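Local coordinates for single-stranded DNA-binding protein (Thermoanaerobacter tengcongensis, PDB 4GS3), which probably binds single-stranded DNA through this N-terminal OB-fold domain, the part of the longer protein present in the crystal, at residues N12-P23 and E67-L78; P53-M64 and L95-V104. All blocks are in the same frame, centred on the assembly; numbering follows the deposited sequence.

Contact 1: N12-P23 and E67-L78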
# COMPACT_ATOMS: atom_id res chain seq x y z
N ASN A 12 -4.29 -11.68 10.93
CA ASN A 12 -4.39 -11.19 9.58
C ASN A 12 -3.24 -10.22 9.41
O ASN A 12 -3.33 -9.06 9.84
CB ASN A 12 -5.74 -10.57 9.34
CG ASN A 12 -5.94 -10.03 7.96
OD1 ASN A 12 -4.95 -9.81 7.23
ND2 ASN A 12 -7.18 -9.82 7.59
N THR A 13 -2.15 -10.68 8.80
CA THR A 13 -0.98 -9.85 8.67
C THR A 13 -0.38 -10.13 7.29
O THR A 13 -0.23 -11.26 6.87
CB THR A 13 0.03 -10.08 9.78
OG1 THR A 13 1.19 -9.26 9.62
CG2 THR A 13 0.49 -11.54 9.80
N VAL A 14 0.03 -9.05 6.66
CA VAL A 14 0.66 -9.06 5.36
C VAL A 14 1.94 -8.24 5.45
O VAL A 14 1.90 -7.12 5.95
CB VAL A 14 -0.25 -8.39 4.29
CG1 VAL A 14 0.45 -8.44 2.91
CG2 VAL A 14 -1.60 -9.09 4.24
N THR A 15 3.05 -8.78 4.99
CA THR A 15 4.31 -8.02 4.86
C THR A 15 4.72 -8.08 3.40
O THR A 15 4.82 -9.17 2.82
CB THR A 15 5.39 -8.55 5.78
OG1 THR A 15 4.95 -8.46 7.14
CG2 THR A 15 6.66 -7.70 5.64
N LEU A 16 5.03 -6.91 2.83
CA LEU A 16 5.44 -6.78 1.44
C LEU A 16 6.65 -5.87 1.35
O LEU A 16 6.71 -4.85 2.05
CB LEU A 16 4.33 -6.16 0.60
CG LEU A 16 2.99 -6.92 0.60
CD1 LEU A 16 1.94 -6.09 -0.08
CD2 LEU A 16 3.09 -8.28 -0.07
N VAL A 17 7.57 -6.19 0.45
CA VAL A 17 8.65 -5.28 0.08
C VAL A 17 8.59 -5.14 -1.42
O VAL A 17 8.67 -6.13 -2.15
CB VAL A 17 10.02 -5.79 0.51
CG1 VAL A 17 11.07 -4.75 0.10
CG2 VAL A 17 10.08 -6.05 2.01
N GLY A 18 8.42 -3.92 -1.92
CA GLY A 18 8.36 -3.71 -3.35
C GLY A 18 8.36 -2.23 -3.70
O GLY A 18 8.74 -1.39 -2.86
N LYS A 19 7.98 -1.93 -4.92
CA LYS A 19 8.05 -0.57 -5.43
C LYS A 19 6.68 -0.04 -5.75
O LYS A 19 5.80 -0.72 -6.28
CB LYS A 19 8.91 -0.50 -6.70
CG LYS A 19 10.41 -0.64 -6.34
CD LYS A 19 11.34 -0.53 -7.48
CE LYS A 19 12.77 -0.90 -7.09
NZ LYS A 19 13.64 -0.38 -8.19
N VAL A 20 6.45 1.24 -5.45
CA VAL A 20 5.24 1.93 -5.83
C VAL A 20 5.14 1.87 -7.34
O VAL A 20 6.06 2.38 -8.03
CB VAL A 20 5.22 3.37 -5.29
CG1 VAL A 20 3.97 4.13 -5.78
CG2 VAL A 20 5.33 3.40 -3.76
N PHE A 21 4.09 1.31 -7.87
CA PHE A 21 3.94 1.04 -9.31
C PHE A 21 2.97 1.97 -9.98
O PHE A 21 3.14 2.37 -11.13
CB PHE A 21 3.54 -0.41 -9.48
CG PHE A 21 3.59 -0.91 -10.93
CD1 PHE A 21 4.81 -1.00 -11.59
CD2 PHE A 21 2.43 -1.29 -11.57
CE1 PHE A 21 4.82 -1.49 -12.90
CE2 PHE A 21 2.48 -1.76 -12.86
CZ PHE A 21 3.66 -1.85 -13.52
N THR A 22 1.89 2.32 -9.29
CA THR A 22 0.96 3.34 -9.74
C THR A 22 0.91 4.41 -8.63
O THR A 22 1.20 4.12 -7.48
CB THR A 22 -0.43 2.78 -10.01
OG1 THR A 22 -1.03 2.38 -8.76
CG2 THR A 22 -0.42 1.61 -10.98
N PRO A 23 0.58 5.65 -8.98
CA PRO A 23 0.67 6.72 -7.98
C PRO A 23 -0.44 6.63 -6.92
O PRO A 23 -1.51 6.11 -7.13
CB PRO A 23 0.53 7.99 -8.76
CG PRO A 23 -0.17 7.57 -9.99
CD PRO A 23 0.25 6.19 -10.31
N GLU A 67 6.31 8.66 -4.34
CA GLU A 67 6.24 8.76 -5.79
C GLU A 67 6.44 7.36 -6.43
O GLU A 67 7.07 6.46 -5.85
CB GLU A 67 7.22 9.73 -6.38
CG GLU A 67 6.61 11.13 -6.71
CD GLU A 67 7.42 12.00 -7.64
OE1 GLU A 67 7.20 13.21 -7.92
OE2 GLU A 67 8.42 11.42 -8.18
N VAL A 68 5.95 7.18 -7.61
CA VAL A 68 6.20 5.97 -8.41
C VAL A 68 7.67 5.67 -8.45
O VAL A 68 8.46 6.62 -8.66
CB VAL A 68 5.58 6.07 -9.80
CG1 VAL A 68 6.06 4.92 -10.65
CG2 VAL A 68 4.07 6.10 -9.65
N GLY A 69 8.06 4.41 -8.17
CA GLY A 69 9.40 3.97 -8.12
C GLY A 69 9.99 3.89 -6.72
O GLY A 69 11.01 3.29 -6.55
N THR A 70 9.31 4.50 -5.75
CA THR A 70 9.78 4.44 -4.36
C THR A 70 9.72 3.00 -3.87
O THR A 70 8.70 2.33 -4.08
CB THR A 70 8.89 5.34 -3.47
OG1 THR A 70 8.92 6.67 -3.94
CG2 THR A 70 9.30 5.33 -2.01
N ARG A 71 10.76 2.55 -3.18
CA ARG A 71 10.78 1.20 -2.61
C ARG A 71 10.37 1.30 -1.15
O ARG A 71 10.83 2.17 -0.43
CB ARG A 71 12.18 0.62 -2.73
CG ARG A 71 12.20 -0.85 -2.44
CD ARG A 71 13.61 -1.33 -2.61
NE ARG A 71 13.69 -2.76 -2.47
CZ ARG A 71 14.73 -3.42 -1.97
NH1 ARG A 71 15.80 -2.83 -1.46
NH2 ARG A 71 14.68 -4.73 -1.98
N VAL A 72 9.51 0.37 -0.73
CA VAL A 72 8.92 0.41 0.59
C VAL A 72 8.81 -1.01 1.15
O VAL A 72 8.69 -1.99 0.43
CB VAL A 72 7.54 1.07 0.59
CG1 VAL A 72 7.61 2.51 0.19
CG2 VAL A 72 6.55 0.34 -0.31
N LYS A 73 8.80 -1.06 2.48
CA LYS A 73 8.33 -2.22 3.22
C LYS A 73 7.01 -1.83 3.87
O LYS A 73 6.95 -0.80 4.57
CB LYS A 73 9.31 -2.68 4.27
CG LYS A 73 8.87 -3.88 5.06
CD LYS A 73 9.89 -4.36 6.04
CE LYS A 73 9.49 -5.58 6.77
NZ LYS A 73 10.43 -5.98 7.86
N ILE A 74 5.97 -2.63 3.67
CA ILE A 74 4.66 -2.40 4.21
C ILE A 74 4.25 -3.56 5.08
O ILE A 74 4.44 -4.72 4.68
CB ILE A 74 3.61 -2.22 3.11
CG1 ILE A 74 3.96 -0.95 2.30
CG2 ILE A 74 2.20 -2.16 3.59
CD1 ILE A 74 3.20 -0.80 1.03
N GLU A 75 3.67 -3.27 6.23
CA GLU A 75 2.94 -4.23 7.01
C GLU A 75 1.49 -3.78 7.04
O GLU A 75 1.22 -2.61 7.28
CB GLU A 75 3.43 -4.42 8.46
CG GLU A 75 2.81 -5.69 9.10
CD GLU A 75 1.41 -5.66 9.64
OE1 GLU A 75 0.70 -6.69 9.68
OE2 GLU A 75 0.94 -4.53 9.98
N GLY A 76 0.55 -4.70 6.90
CA GLY A 76 -0.84 -4.35 7.00
C GLY A 76 -1.75 -5.55 7.08
O GLY A 76 -1.33 -6.65 7.28
N GLN A 77 -3.01 -5.25 6.94
CA GLN A 77 -4.11 -6.19 7.11
C GLN A 77 -4.74 -6.42 5.76
O GLN A 77 -5.05 -5.43 5.06
CB GLN A 77 -5.15 -5.59 8.05
CG GLN A 77 -6.28 -6.47 8.51
CD GLN A 77 -7.19 -5.76 9.50
OE1 GLN A 77 -7.58 -4.61 9.26
NE2 GLN A 77 -7.46 -6.37 10.61
N LEU A 78 -5.02 -7.65 5.35
CA LEU A 78 -5.71 -7.89 4.09
C LEU A 78 -7.20 -7.72 4.36
O LEU A 78 -7.78 -8.48 5.14
CB LEU A 78 -5.42 -9.28 3.53
CG LEU A 78 -5.91 -9.59 2.15
CD1 LEU A 78 -5.30 -8.64 1.11
CD2 LEU A 78 -5.60 -11.04 1.76
O HOH W 1 12.69 2.28 -8.75

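Contact 2: P53-M64 and L95-V104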
# COMPACT_ATOMS: atom_id res chain seq x y z
N PRO A 53 -2.71 -4.43 -4.35
CA PRO A 53 -3.40 -3.19 -3.94
C PRO A 53 -3.10 -2.82 -2.51
O PRO A 53 -3.19 -3.65 -1.59
CB PRO A 53 -4.86 -3.59 -4.07
CG PRO A 53 -4.86 -5.07 -3.69
CD PRO A 53 -3.60 -5.59 -4.31
N ILE A 54 -2.73 -1.56 -2.32
CA ILE A 54 -2.46 -1.00 -1.02
C ILE A 54 -3.43 0.18 -0.76
O ILE A 54 -3.71 0.95 -1.68
CB ILE A 54 -1.02 -0.47 -0.89
CG1 ILE A 54 0.02 -1.43 -1.48
CG2 ILE A 54 -0.69 -0.12 0.54
CD1 ILE A 54 0.10 -2.81 -0.86
N THR A 55 -3.85 0.33 0.47
CA THR A 55 -4.59 1.50 0.94
C THR A 55 -3.85 2.07 2.12
O THR A 55 -3.46 1.31 3.01
CB THR A 55 -6.03 1.15 1.31
OG1 THR A 55 -6.70 0.67 0.13
CG2 THR A 55 -6.78 2.33 1.93
N ILE A 56 -3.67 3.38 2.13
CA ILE A 56 -2.94 4.00 3.19
C ILE A 56 -3.55 5.33 3.56
O ILE A 56 -3.97 6.13 2.71
CB ILE A 56 -1.47 4.14 2.76
CG1 ILE A 56 -0.61 4.58 3.93
CG2 ILE A 56 -1.28 5.06 1.54
CD1 ILE A 56 0.87 4.21 3.73
N SER A 57 -3.57 5.59 4.86
CA SER A 57 -3.96 6.87 5.43
C SER A 57 -2.82 7.88 5.29
O SER A 57 -1.67 7.54 5.46
CB SER A 57 -4.21 6.73 6.91
OG SER A 57 -4.42 8.01 7.48
N ASN A 58 -3.17 9.13 5.03
CA ASN A 58 -2.06 10.09 4.98
C ASN A 58 -1.51 10.34 6.38
O ASN A 58 -0.43 10.88 6.41
CB ASN A 58 -2.37 11.41 4.32
CG ASN A 58 -3.35 12.26 5.06
OD1 ASN A 58 -4.07 11.75 5.90
ND2 ASN A 58 -3.39 13.53 4.74
N ARG A 59 -2.10 9.85 7.43
CA ARG A 59 -1.40 9.86 8.73
C ARG A 59 -0.12 9.06 8.70
O ARG A 59 0.76 9.32 9.47
CB ARG A 59 -2.22 9.26 9.87
CG ARG A 59 -3.67 9.55 9.89
CD ARG A 59 -4.30 9.50 11.26
NE ARG A 59 -4.56 10.90 11.50
CZ ARG A 59 -3.82 11.68 12.28
NH1 ARG A 59 -4.07 12.97 12.31
NH2 ARG A 59 -2.81 11.16 12.98
N LEU A 60 -0.04 8.01 7.89
CA LEU A 60 1.12 7.13 8.02
C LEU A 60 2.36 7.39 7.23
O LEU A 60 3.39 6.71 7.34
CB LEU A 60 0.70 5.74 7.48
CG LEU A 60 -0.01 4.91 8.50
CD1 LEU A 60 -0.29 3.56 7.83
CD2 LEU A 60 0.73 4.66 9.81
N PHE A 61 2.15 8.34 6.32
CA PHE A 61 3.33 8.56 5.44
C PHE A 61 3.66 10.04 5.51
O PHE A 61 4.38 10.57 4.65
CB PHE A 61 3.13 8.01 4.04
CG PHE A 61 2.07 8.63 3.14
CD1 PHE A 61 0.75 8.19 3.13
CD2 PHE A 61 2.42 9.68 2.29
CE1 PHE A 61 -0.21 8.74 2.29
CE2 PHE A 61 1.47 10.24 1.47
CZ PHE A 61 0.15 9.82 1.50
N GLU A 62 3.17 10.69 6.57
CA GLU A 62 3.74 11.99 6.86
C GLU A 62 5.25 11.86 6.94
O GLU A 62 5.81 10.94 7.54
CB GLU A 62 3.23 12.55 8.18
CG GLU A 62 3.25 14.08 8.03
CD GLU A 62 1.88 14.57 7.57
OE1 GLU A 62 1.05 14.77 8.48
OE2 GLU A 62 1.64 14.73 6.35
N GLY A 63 5.90 12.76 6.25
CA GLY A 63 7.36 12.75 6.21
C GLY A 63 7.92 12.12 4.97
O GLY A 63 9.01 12.42 4.45
N MET A 64 7.14 11.16 4.42
CA MET A 64 7.81 10.51 3.29
C MET A 64 7.06 10.82 2.01
O MET A 64 5.91 11.23 1.93
CB MET A 64 7.94 9.03 3.55
CG MET A 64 6.79 8.07 3.47
SD MET A 64 6.42 7.10 4.97
CE MET A 64 8.01 6.43 5.38
N LEU A 95 -10.58 -5.82 -2.61
CA LEU A 95 -9.55 -6.27 -1.69
C LEU A 95 -8.45 -5.25 -1.65
O LEU A 95 -8.05 -4.65 -2.69
CB LEU A 95 -8.94 -7.59 -2.18
CG LEU A 95 -9.91 -8.75 -2.07
CD1 LEU A 95 -9.44 -9.92 -2.88
CD2 LEU A 95 -10.06 -9.18 -0.63
N THR A 96 -7.88 -5.05 -0.47
CA THR A 96 -6.72 -4.18 -0.33
C THR A 96 -5.88 -4.61 0.83
O THR A 96 -6.40 -5.18 1.81
CB THR A 96 -7.19 -2.69 -0.20
OG1 THR A 96 -6.03 -1.89 -0.49
CG2 THR A 96 -7.78 -2.39 1.16
N VAL A 97 -4.60 -4.28 0.78
CA VAL A 97 -3.72 -4.38 1.93
C VAL A 97 -3.82 -3.02 2.60
O VAL A 97 -3.30 -2.02 2.09
CB VAL A 97 -2.30 -4.74 1.53
CG1 VAL A 97 -1.43 -4.77 2.80
CG2 VAL A 97 -2.23 -6.05 0.77
N PHE A 98 -4.45 -2.98 3.76
CA PHE A 98 -4.65 -1.78 4.52
C PHE A 98 -3.42 -1.60 5.39
O PHE A 98 -3.17 -2.35 6.33
CB PHE A 98 -5.92 -1.89 5.36
CG PHE A 98 -6.35 -0.60 5.99
CD1 PHE A 98 -7.11 0.31 5.28
CD2 PHE A 98 -6.02 -0.32 7.28
CE1 PHE A 98 -7.55 1.48 5.85
CE2 PHE A 98 -6.44 0.87 7.88
CZ PHE A 98 -7.20 1.77 7.15
N ALA A 99 -2.60 -0.57 5.07
CA ALA A 99 -1.32 -0.42 5.68
C ALA A 99 -1.45 0.00 7.14
O ALA A 99 -2.22 0.86 7.48
CB ALA A 99 -0.49 0.61 4.90
N ARG A 100 -0.62 -0.64 7.95
CA ARG A 100 -0.42 -0.24 9.35
C ARG A 100 0.94 0.39 9.53
O ARG A 100 1.09 1.21 10.46
CB ARG A 100 -0.60 -1.47 10.26
CG ARG A 100 -2.06 -1.81 10.30
CD ARG A 100 -2.25 -2.88 11.36
NE ARG A 100 -1.81 -4.24 10.89
CZ ARG A 100 -2.52 -5.36 10.94
NH1 ARG A 100 -2.02 -6.51 10.52
NH2 ARG A 100 -3.75 -5.39 11.44
N ASP A 101 1.94 0.02 8.76
CA ASP A 101 3.28 0.54 8.88
C ASP A 101 3.88 0.58 7.51
O ASP A 101 3.64 -0.31 6.68
CB ASP A 101 4.16 -0.33 9.80
CG ASP A 101 5.50 0.42 9.92
OD1 ASP A 101 5.55 1.62 10.22
OD2 ASP A 101 6.56 -0.14 9.67
N ILE A 102 4.63 1.65 7.24
CA ILE A 102 5.32 1.78 5.98
C ILE A 102 6.69 2.39 6.27
O ILE A 102 6.79 3.32 7.10
CB ILE A 102 4.54 2.56 4.93
CG1 ILE A 102 5.16 2.48 3.50
CG2 ILE A 102 4.32 4.00 5.35
CD1 ILE A 102 4.17 2.77 2.37
N SER A 103 7.70 1.89 5.61
CA SER A 103 9.03 2.45 5.67
C SER A 103 9.59 2.51 4.25
O SER A 103 9.61 1.53 3.53
CB SER A 103 9.94 1.58 6.52
OG SER A 103 9.54 1.49 7.85
N VAL A 104 10.11 3.67 3.88
CA VAL A 104 10.80 3.86 2.61
C VAL A 104 12.21 3.35 2.81
O VAL A 104 12.88 3.66 3.78
CB VAL A 104 10.78 5.31 2.14
CG1 VAL A 104 11.54 5.47 0.83
CG2 VAL A 104 9.34 5.81 1.88
O HOH W 2 -3.60 3.10 6.52

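Contact 1: N12-P23 and E67-L78
V20 and V68 meet where strand 14-20 ends and the type II turn E67-T70 leads into strand 71-78, and with N12 at the far end they bury the most surface here. V20 sets its side chain over the turn, CB 3.6 Å from E67 O, while both its backbone N and its O bond to the turn: V20 N donates to T70 O and G69 N to V20 O. V68 reaches past it, CG1 lying against V20 O and CG2 touching P23 N at 3.6 Å. The turn is braced from within, since E67 O accepts from both T70 N and T70 OG1. At the other end the amide of N12 imitates a strand's backbone. With CG anti to the backbone N (chi1 180°), OD1 accepts from L78 N and ND2 donates to L78 O, each at 2.9 Å, the latter bond lying almost in the amide plane; the same flat group rests on Q77 CG. Both polar backbone atoms of L78 would probably lose these mates were an alanine here, and the cover over Q77 CG would go with them. Between the two ends runs an antiparallel ladder from V14-G76 to K19-R71, part of the OB-fold barrel wall. L16, V72 and I74 share one face with V14; T15, V17, K73 and E75 take the other. T13 OG1 donates to E75 OE1 at 2.6 Å, on the anti lone pair of that oxygen, with which R100 also pairs. Directional polar bonds thus close both ends of the ladder: at N12 a side-chain amide stands in for a peptide, and at V20 and V68 turn bonds combine with valine packing.

Contact 2: P53-M64 and L95-V104
T55 meets T96 and F98 where strands 53-57 and 95-99 run parallel in the OB-fold barrel. T96 OG1, placed anti to the backbone N (chi1 -163°), donates to T55 OG1 at 2.7 Å, and T55 CG2 lies near the F98 ring. I54 and V97 stand side by side facing the interior, where L16 and I74 join I54. Backbone bonds set this register: V97 N donates to P53 O, T55 N to V97 O from above the carbonyl plane, and A99 N to T55 O almost straight, at 177°.

Beyond the paired strands, the loop carrying L60 and M64 packs on A99 and, past the corner at R100, on I102 and V104. I56 CD1 reaches I102 CG2 at 3.8 Å, the two isoleucines crossing at about a right angle. M64 SD meets the same methyl, its bent chain sliding past V104 in the opposite direction, and L60 CD1 lies against A99 O. Further out, R100 is part of a classic beta bulge opposite E75. The loop starts with an ST turn, R59 N donating to S57 OG, and a water joins S57 N to A99 O. R79 is the cation-pi partner of F98, and T55 OG1 has a second hydrogen bond, to N37 OD1.

How the contacts relate
Contacts 1 and 2 lie with centres about 8 Å apart in one curled sheet, joined because strand 71-82 pairs with strand 93-105. Their segments alternate along the chain: 12-23, 53-64, 67-78, 95-104. Contact 1 is antiparallel and contact 2 parallel, a combination found in the closed, five-stranded barrel of OB folds. The seam between them holds a probable hydrogen bond from F98 N to Q77 O, 2.8 Å long, and R100 spans it at the corner. Strands 14-20, 49-57 and 71-82 turn side chains into a common core. The two contacts are thus neighbouring parts of the barrel wall of an OB-fold domain, the fold used by single-strand binding proteins, consistent with the probable DNA binding.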